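PDB 3QUF: extracellular solute-binding protein, family 1 from Bifidobacterium longum subsp. infantis ATCC 15697, which probably binds a solute, perhaps a sugar, outside the cell and delivers it to an ABC transporter for uptake. Local coordinates for residues G44-G49 against E331-A336; D146-A151 against I164-K169. All blocks are in the same frame, centred on the assembly; numbering follows the deposited sequence. Where two conformers were deposited one is given.

Contact 1 of 2, residues G44-G49 against E331-A336; sequences GEVVKG and EAFTSA
Val46 and Ala332 face each other where helix 40-53 runs nearly antiparallel to helix 327-337, the short axes of the two segments passing 8.4 Å apart at an angle of 163°. Close passage is possible because Ala332 offers only a methyl group, which is aimed at the other helix. Val46 CG1 stands anti to the backbone N (chi1 174°), leaving CG2 beside that N and turned across the interface. There CG2 lies 4.0 Å from Ala332 CB and 3.7 Å from Phe333 CB, so this one methyl touches two successive residues. Phe333 meets Val46 mainly through CB at the root of the side chain. Beyond it the ring packs edge-to-face with Phe38 and also touches Val134. Val46 in turn is covered by Tyr323 and Leu324 of helix 311-324. At the exposed border the extended chain of Glu45, in the conformer described, lies from CG to the carboxylate against the methyl of Ala332, with CG 3.8 Å from Ala332 CB. Val47, on another side of its helix, meets Leu59 and Val61 of strand 57-63. Helix 40-53 connects parallel strands 30-36 and 57-63 as a right-handed beta-alpha-beta crossover, and helix 327-337, from far later in the chain, packs beside it, as in the N-terminal lobe of solute-binding proteins.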
ATOM      1  N   GLY A  44     -12.580  15.787  -6.995  1.00 20.86           N
ATOM      2  CA  GLY A  44     -13.480  16.880  -7.347  1.00 22.22           C
ATOM      3  C   GLY A  44     -14.946  16.493  -7.393  1.00 21.87           C
ATOM      4  O   GLY A  44     -15.791  17.275  -6.982  1.00 22.85           O
ATOM      5  N   GLU A  45     -15.254  15.309  -7.924  1.00 22.26           N
ATOM      6  CA  GLU A  45     -16.647  14.835  -7.983  0.50 22.64           C
ATOM      7  C   GLU A  45     -17.216  14.577  -6.598  1.00 21.77           C
ATOM      8  O   GLU A  45     -18.434  14.798  -6.351  1.00 21.71           O
ATOM      9  CB  GLU A  45     -16.809  13.568  -8.839  0.50 23.22           C
ATOM     10  CG  GLU A  45     -18.262  13.039  -8.833  0.50 25.61           C
ATOM     11  CD  GLU A  45     -18.543  11.959  -9.871  0.50 29.92           C
ATOM     12  OE1 GLU A  45     -17.587  11.451 -10.486  0.50 31.97           O
ATOM     13  OE2 GLU A  45     -19.737  11.640 -10.080  0.50 32.65           O
ATOM     14  N   VAL A  46     -16.369  14.105  -5.679  1.00 19.61           N
ATOM     15  CA  VAL A  46     -16.792  13.952  -4.293  1.00 18.27           C
ATOM     16  C   VAL A  46     -17.173  15.323  -3.713  1.00 18.02           C
ATOM     17  O   VAL A  46     -18.249  15.501  -3.116  1.00 17.49           O
ATOM     18  CB  VAL A  46     -15.682  13.285  -3.412  1.00 18.21           C
ATOM     19  CG1 VAL A  46     -16.084  13.267  -1.945  1.00 19.57           C
ATOM     20  CG2 VAL A  46     -15.385  11.877  -3.894  1.00 19.85           C
ATOM     21  N   VAL A  47     -16.293  16.297  -3.891  1.00 18.25           N
ATOM     22  CA  VAL A  47     -16.535  17.661  -3.405  1.00 19.23           C
ATOM     23  C   VAL A  47     -17.844  18.209  -3.986  1.00 19.91           C
ATOM     24  O   VAL A  47     -18.682  18.698  -3.246  1.00 20.60           O
ATOM     25  CB  VAL A  47     -15.303  18.554  -3.648  1.00 20.23           C
ATOM     26  CG1 VAL A  47     -15.594  20.040  -3.350  1.00 21.89           C
ATOM     27  CG2 VAL A  47     -14.172  18.089  -2.736  1.00 19.35           C
ATOM     28  N   LYS A  48     -18.009  18.079  -5.299  1.00 21.16           N
ATOM     29  CA  LYS A  48     -19.198  18.591  -5.993  1.00 23.40           C
ATOM     30  C   LYS A  48     -20.467  17.957  -5.453  1.00 22.57           C
ATOM     31  O   LYS A  48     -21.445  18.648  -5.131  1.00 22.68           O
ATOM     32  CB  LYS A  48     -19.057  18.387  -7.498  1.00 25.46           C
ATOM     33  CG  LYS A  48     -18.051  19.352  -8.123  1.00 31.12           C
ATOM     34  CD  LYS A  48     -17.966  19.182  -9.666  1.00 39.02           C
ATOM     35  CE  LYS A  48     -16.524  19.427 -10.236  1.00 42.22           C
ATOM     36  NZ  LYS A  48     -15.633  18.188 -10.382  1.00 42.92           N
ATOM     37  N   GLY A  49     -20.438  16.639  -5.311  1.00 22.09           N
ATOM     38  CA  GLY A  49     -21.591  15.905  -4.792  1.00 21.54           C
ATOM     39  C   GLY A  49     -21.936  16.299  -3.388  1.00 20.06           C
ATOM     40  O   GLY A  49     -23.097  16.513  -3.054  1.00 20.65           O
ATOM     41  N   GLU A 331     -18.174   5.542  -4.578  1.00 17.52           N
ATOM     42  CA  GLU A 331     -18.169   5.254  -6.017  1.00 19.95           C
ATOM     43  C   GLU A 331     -17.441   6.363  -6.766  1.00 19.63           C
ATOM     44  O   GLU A 331     -16.601   6.083  -7.624  1.00 20.38           O
ATOM     45  CB  GLU A 331     -19.586   5.075  -6.557  1.00 21.00           C
ATOM     46  CG  GLU A 331     -19.588   4.855  -8.077  1.00 26.40           C
ATOM     47  CD  GLU A 331     -20.863   4.218  -8.588  1.00 35.53           C
ATOM     48  OE1 GLU A 331     -21.916   4.364  -7.915  1.00 35.59           O
ATOM     49  OE2 GLU A 331     -20.798   3.555  -9.672  1.00 41.29           O
ATOM     50  N   ALA A 332     -17.754   7.609  -6.414  1.00 19.41           N
ATOM     51  CA  ALA A 332     -17.124   8.751  -7.064  1.00 19.80           C
ATOM     52  C   ALA A 332     -15.614   8.791  -6.841  1.00 18.75           C
ATOM     53  O   ALA A 332     -14.866   8.988  -7.778  1.00 19.92           O
ATOM     54  CB  ALA A 332     -17.757  10.066  -6.602  1.00 19.03           C
ATOM     55  N   PHE A 333     -15.188   8.543  -5.628  1.00 18.24           N
ATOM     56  CA  PHE A 333     -13.769   8.632  -5.293  1.00 17.30           C
ATOM     57  C   PHE A 333     -12.973   7.471  -5.898  1.00 17.54           C
ATOM     58  O   PHE A 333     -11.962   7.691  -6.547  1.00 17.83           O
ATOM     59  CB  PHE A 333     -13.624   8.644  -3.797  1.00 16.13           C
ATOM     60  CG  PHE A 333     -12.217   8.947  -3.308  1.00 16.23           C
ATOM     61  CD1 PHE A 333     -11.366   9.806  -3.989  1.00 17.78           C
ATOM     62  CD2 PHE A 333     -11.783   8.411  -2.113  1.00 17.08           C
ATOM     63  CE1 PHE A 333     -10.091  10.072  -3.509  1.00 18.89           C
ATOM     64  CE2 PHE A 333     -10.501   8.670  -1.636  1.00 18.17           C
ATOM     65  CZ  PHE A 333      -9.671   9.508  -2.323  1.00 17.46           C
ATOM     66  N   THR A 334     -13.460   6.238  -5.707  1.00 17.61           N
ATOM     67  CA  THR A 334     -12.706   5.079  -6.182  1.00 17.85           C
ATOM     68  C   THR A 334     -12.646   5.037  -7.711  1.00 19.88           C
ATOM     69  O   THR A 334     -11.606   4.675  -8.283  1.00 20.68           O
ATOM     70  CB  THR A 334     -13.284   3.751  -5.654  1.00 17.30           C
ATOM     71  OG1 THR A 334     -14.674   3.658  -6.021  1.00 16.98           O
ATOM     72  CG2 THR A 334     -13.071   3.656  -4.124  1.00 17.71           C
ATOM     73  N   SER A 335     -13.718   5.432  -8.363  1.00 21.90           N
ATOM     74  CA  SER A 335     -13.739   5.414  -9.834  1.00 24.65           C
ATOM     75  C   SER A 335     -12.762   6.468 -10.385  1.00 25.07           C
ATOM     76  O   SER A 335     -12.035   6.178 -11.332  1.00 26.83           O
ATOM     77  CB  SER A 335     -15.158   5.567 -10.402  1.00 26.04           C
ATOM     78  OG  SER A 335     -15.664   6.862 -10.133  1.00 31.12           O
ATOM     79  N   ALA A 336     -12.709   7.664  -9.782  1.00 24.23           N
ATOM     80  CA  ALA A 336     -11.809   8.729 -10.259  1.00 23.85           C
ATOM     81  C   ALA A 336     -10.348   8.449  -9.960  1.00 24.32           C
ATOM     82  O   ALA A 336      -9.465   8.766 -10.776  1.00 24.49           O
ATOM     83  CB  ALA A 336     -12.210  10.097  -9.660  1.00 23.49           C
TER

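Contact 2 of 2, residues D146-A151 against I164-K169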
ATOM      1  N   ASP A 146       1.721 -19.197 -20.516  1.00 33.44           N
ATOM      2  CA  ASP A 146       2.420 -20.040 -21.507  1.00 35.58           C
ATOM      3  C   ASP A 146       3.808 -20.407 -21.056  1.00 35.29           C
ATOM      4  O   ASP A 146       4.211 -21.562 -21.199  1.00 37.34           O
ATOM      5  CB  ASP A 146       2.475 -19.333 -22.855  1.00 36.64           C
ATOM      6  CG  ASP A 146       1.092 -19.164 -23.460  1.00 40.98           C
ATOM      7  OD1 ASP A 146       0.241 -20.066 -23.241  1.00 45.71           O
ATOM      8  OD2 ASP A 146       0.834 -18.136 -24.136  1.00 46.25           O
ATOM      9  N   ILE A 147       4.537 -19.440 -20.502  1.00 34.17           N
ATOM     10  CA  ILE A 147       5.852 -19.723 -19.941  1.00 34.00           C
ATOM     11  C   ILE A 147       5.711 -20.717 -18.779  1.00 33.94           C
ATOM     12  O   ILE A 147       6.467 -21.694 -18.703  1.00 34.87           O
ATOM     13  CB  ILE A 147       6.594 -18.456 -19.502  1.00 33.35           C
ATOM     14  CG1 ILE A 147       6.911 -17.569 -20.713  1.00 34.44           C
ATOM     15  CG2 ILE A 147       7.863 -18.815 -18.747  1.00 32.39           C
ATOM     16  CD1 ILE A 147       7.559 -16.248 -20.354  1.00 33.43           C
ATOM     17  N   LEU A 148       4.737 -20.500 -17.892  1.00 33.18           N
ATOM     18  CA  LEU A 148       4.543 -21.433 -16.786  1.00 33.57           C
ATOM     19  C   LEU A 148       4.191 -22.842 -17.285  1.00 35.74           C
ATOM     20  O   LEU A 148       4.726 -23.833 -16.775  1.00 36.33           O
ATOM     21  CB  LEU A 148       3.522 -20.922 -15.755  1.00 32.52           C
ATOM     22  CG  LEU A 148       4.176 -20.155 -14.597  1.00 31.45           C
ATOM     23  CD1 LEU A 148       4.789 -18.859 -15.116  1.00 29.63           C
ATOM     24  CD2 LEU A 148       3.171 -19.915 -13.478  1.00 31.69           C
ATOM     25  N   LYS A 149       3.309 -22.929 -18.267  1.00 36.80           N
ATOM     26  CA  LYS A 149       2.895 -24.238 -18.804  1.00 39.33           C
ATOM     27  C   LYS A 149       4.096 -25.014 -19.373  1.00 40.22           C
ATOM     28  O   LYS A 149       4.259 -26.204 -19.107  1.00 41.36           O
ATOM     29  CB  LYS A 149       1.794 -24.067 -19.857  1.00 39.81           C
ATOM     30  CG  LYS A 149       1.024 -25.366 -20.195  1.00 42.26           C
ATOM     31  N   LYS A 150       4.959 -24.323 -20.101  1.00 41.15           N
ATOM     32  CA  LYS A 150       6.170 -24.921 -20.652  1.00 42.92           C
ATOM     33  C   LYS A 150       7.039 -25.512 -19.530  1.00 42.54           C
ATOM     34  O   LYS A 150       7.685 -26.541 -19.726  1.00 43.01           O
ATOM     35  CB  LYS A 150       6.947 -23.871 -21.463  1.00 43.84           C
ATOM     36  CG  LYS A 150       8.293 -24.324 -22.060  1.00 48.13           C
ATOM     37  CD  LYS A 150       8.159 -24.885 -23.479  1.00 53.56           C
ATOM     38  CE  LYS A 150       9.512 -25.381 -24.032  1.00 55.65           C
ATOM     39  NZ  LYS A 150      10.135 -26.468 -23.198  1.00 56.85           N
ATOM     40  N   ALA A 151       7.039 -24.873 -18.358  1.00 40.66           N
ATOM     41  CA  ALA A 151       7.786 -25.377 -17.202  1.00 40.78           C
ATOM     42  C   ALA A 151       7.005 -26.418 -16.366  1.00 40.83           C
ATOM     43  O   ALA A 151       7.493 -26.865 -15.310  1.00 41.04           O
ATOM     44  CB  ALA A 151       8.233 -24.200 -16.315  1.00 39.49           C
ATOM     45  N   ILE A 164      10.562 -20.904  -6.063  1.00 23.50           N
ATOM     46  CA  ILE A 164      11.978 -21.027  -6.398  1.00 24.76           C
ATOM     47  C   ILE A 164      12.133 -22.202  -7.380  1.00 26.43           C
ATOM     48  O   ILE A 164      12.823 -22.079  -8.408  1.00 27.88           O
ATOM     49  CB  ILE A 164      12.862 -21.214  -5.150  1.00 24.68           C
ATOM     50  CG1 ILE A 164      12.925 -19.910  -4.343  1.00 23.35           C
ATOM     51  CG2 ILE A 164      14.289 -21.632  -5.540  1.00 27.27           C
ATOM     52  CD1 ILE A 164      13.608 -20.033  -2.979  1.00 25.63           C
ATOM     53  N   GLU A 165      11.476 -23.317  -7.083  1.00 27.12           N
ATOM     54  CA  GLU A 165      11.558 -24.503  -7.959  1.00 28.97           C
ATOM     55  C   GLU A 165      10.994 -24.184  -9.355  1.00 29.61           C
ATOM     56  O   GLU A 165      11.586 -24.576 -10.357  1.00 30.50           O
ATOM     57  CB  GLU A 165      10.812 -25.688  -7.357  1.00 30.19           C
ATOM     58  CG  GLU A 165      11.495 -26.319  -6.141  1.00 33.99           C
ATOM     59  CD  GLU A 165      12.948 -26.795  -6.395  1.00 40.23           C
ATOM     60  OE1 GLU A 165      13.177 -27.573  -7.354  1.00 44.20           O
ATOM     61  OE2 GLU A 165      13.859 -26.387  -5.627  1.00 44.18           O
HETATM   62  N   MSE A 166       9.889 -23.436  -9.414  1.00 28.15           N
HETATM   63  CA  MSE A 166       9.307 -23.031 -10.697  0.50 28.97           C
HETATM   64  C   MSE A 166      10.255 -22.125 -11.471  1.00 28.70           C
HETATM   65  O   MSE A 166      10.408 -22.285 -12.688  1.00 30.37           O
HETATM   66  CB  MSE A 166       7.981 -22.305 -10.481  0.50 28.52           C
HETATM   67  CG  MSE A 166       7.217 -21.953 -11.757  0.50 30.77           C
HETATM   68 SE   MSE A 166       5.923 -20.542 -11.462  0.50 36.00          SE
HETATM   69  CE  MSE A 166       7.147 -19.162 -10.789  0.50 31.36           C
ATOM     70  N   GLY A 167      10.880 -21.200 -10.769  1.00 27.60           N
ATOM     71  CA  GLY A 167      11.776 -20.240 -11.373  1.00 28.59           C
ATOM     72  C   GLY A 167      12.975 -20.935 -12.018  1.00 30.49           C
ATOM     73  O   GLY A 167      13.411 -20.541 -13.103  1.00 30.95           O
ATOM     74  N   LYS A 168      13.521 -21.929 -11.321  1.00 31.50           N
ATOM     75  CA  LYS A 168      14.732 -22.613 -11.797  1.00 33.31           C
ATOM     76  C   LYS A 168      14.430 -23.287 -13.116  1.00 34.75           C
ATOM     77  O   LYS A 168      15.257 -23.250 -14.036  1.00 36.46           O
ATOM     78  CB  LYS A 168      15.256 -23.605 -10.756  1.00 34.06           C
ATOM     79  CG  LYS A 168      15.841 -22.908  -9.540  1.00 34.93           C
ATOM     80  CD  LYS A 168      16.658 -23.783  -8.594  1.00 40.69           C
ATOM     81  CE  LYS A 168      15.801 -24.612  -7.661  1.00 42.91           C
ATOM     82  NZ  LYS A 168      16.641 -25.710  -7.054  1.00 45.64           N
ATOM     83  N   LYS A 169      13.247 -23.886 -13.201  1.00 34.69           N
ATOM     84  CA  LYS A 169      12.795 -24.565 -14.406  1.00 36.00           C
ATOM     85  C   LYS A 169      12.578 -23.607 -15.559  1.00 35.89           C
ATOM     86  O   LYS A 169      12.923 -23.914 -16.686  1.00 35.00           O
ATOM     87  CB  LYS A 169      11.509 -25.324 -14.146  1.00 36.16           C
ATOM     88  CG  LYS A 169      11.642 -26.480 -13.162  1.00 41.02           C
ATOM     89  CD  LYS A 169      10.281 -27.147 -12.929  1.00 45.02           C
ATOM     90  CE  LYS A 169      10.290 -28.207 -11.811  1.00 46.95           C
ATOM     91  NZ  LYS A 169       8.905 -28.396 -11.233  1.00 47.71           N
TER
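Ala151, just past the end of helix 145-150, and Lys169, on helix 160-172, have their CA atoms 5.8 Å apart, the nearest pair of CA atoms between the two segments. The helices are consecutive and joined by a loop, a helix-loop-helix connection placed between strands 135-144 and 176-178 of the solute-binding protein fold. Two separate touches hold the pair, one apolar and buried, the other at the surface. In the buried one Leu148 and Met166, a selenomethionine in this crystal, approach at a slant. Met166 sends CG anti to its backbone N (chi1 -174°) and stays extended through chi2, which carries SE across the gap; the bend at chi3 then turns CE off to one side. SE sits 3.5 Å from Leu148 CD2 and 3.6 Å from Leu148 CG, so it meets the branch point of the leucine as well as one methyl. Met166 was modelled in two conformers, and this fit belongs to one of them. Tyr153 and Pro157 of the connecting loop also touch Met166, and Ile170 packs on both Leu148 and Ala151. In the surface touch the methyl of Ala151 points at Lys169, with CB to CB 4.1 Å. The lysine leaves its helix with CG anti to the carbonyl carbon and runs extended past the small residue, its aliphatic part alongside and its NZ hydrogen-bonded to Tyr153 OH. On the way, Lys169 CD passes 3.7 Å from Ala151 O.

Overall arrangement
The two contacts lie in different lobes, with centres 43 Å apart and nearest atoms about 29 Å apart, and share no helix. Contact 1 joins helices separated by most of the chain and is the more buried; contact 2 joins neighbours in sequence, falls between the segments of contact 1 along the chain, and lies farther from the molecular centre. Each has an apolar touch, an alanine whose small side chain faces the other segment, and a charged side chain lying along that alanine at the border. That chain is acidic in contact 1 and basic in contact 2, where its amine is bonded to a tyrosine of the connecting loop.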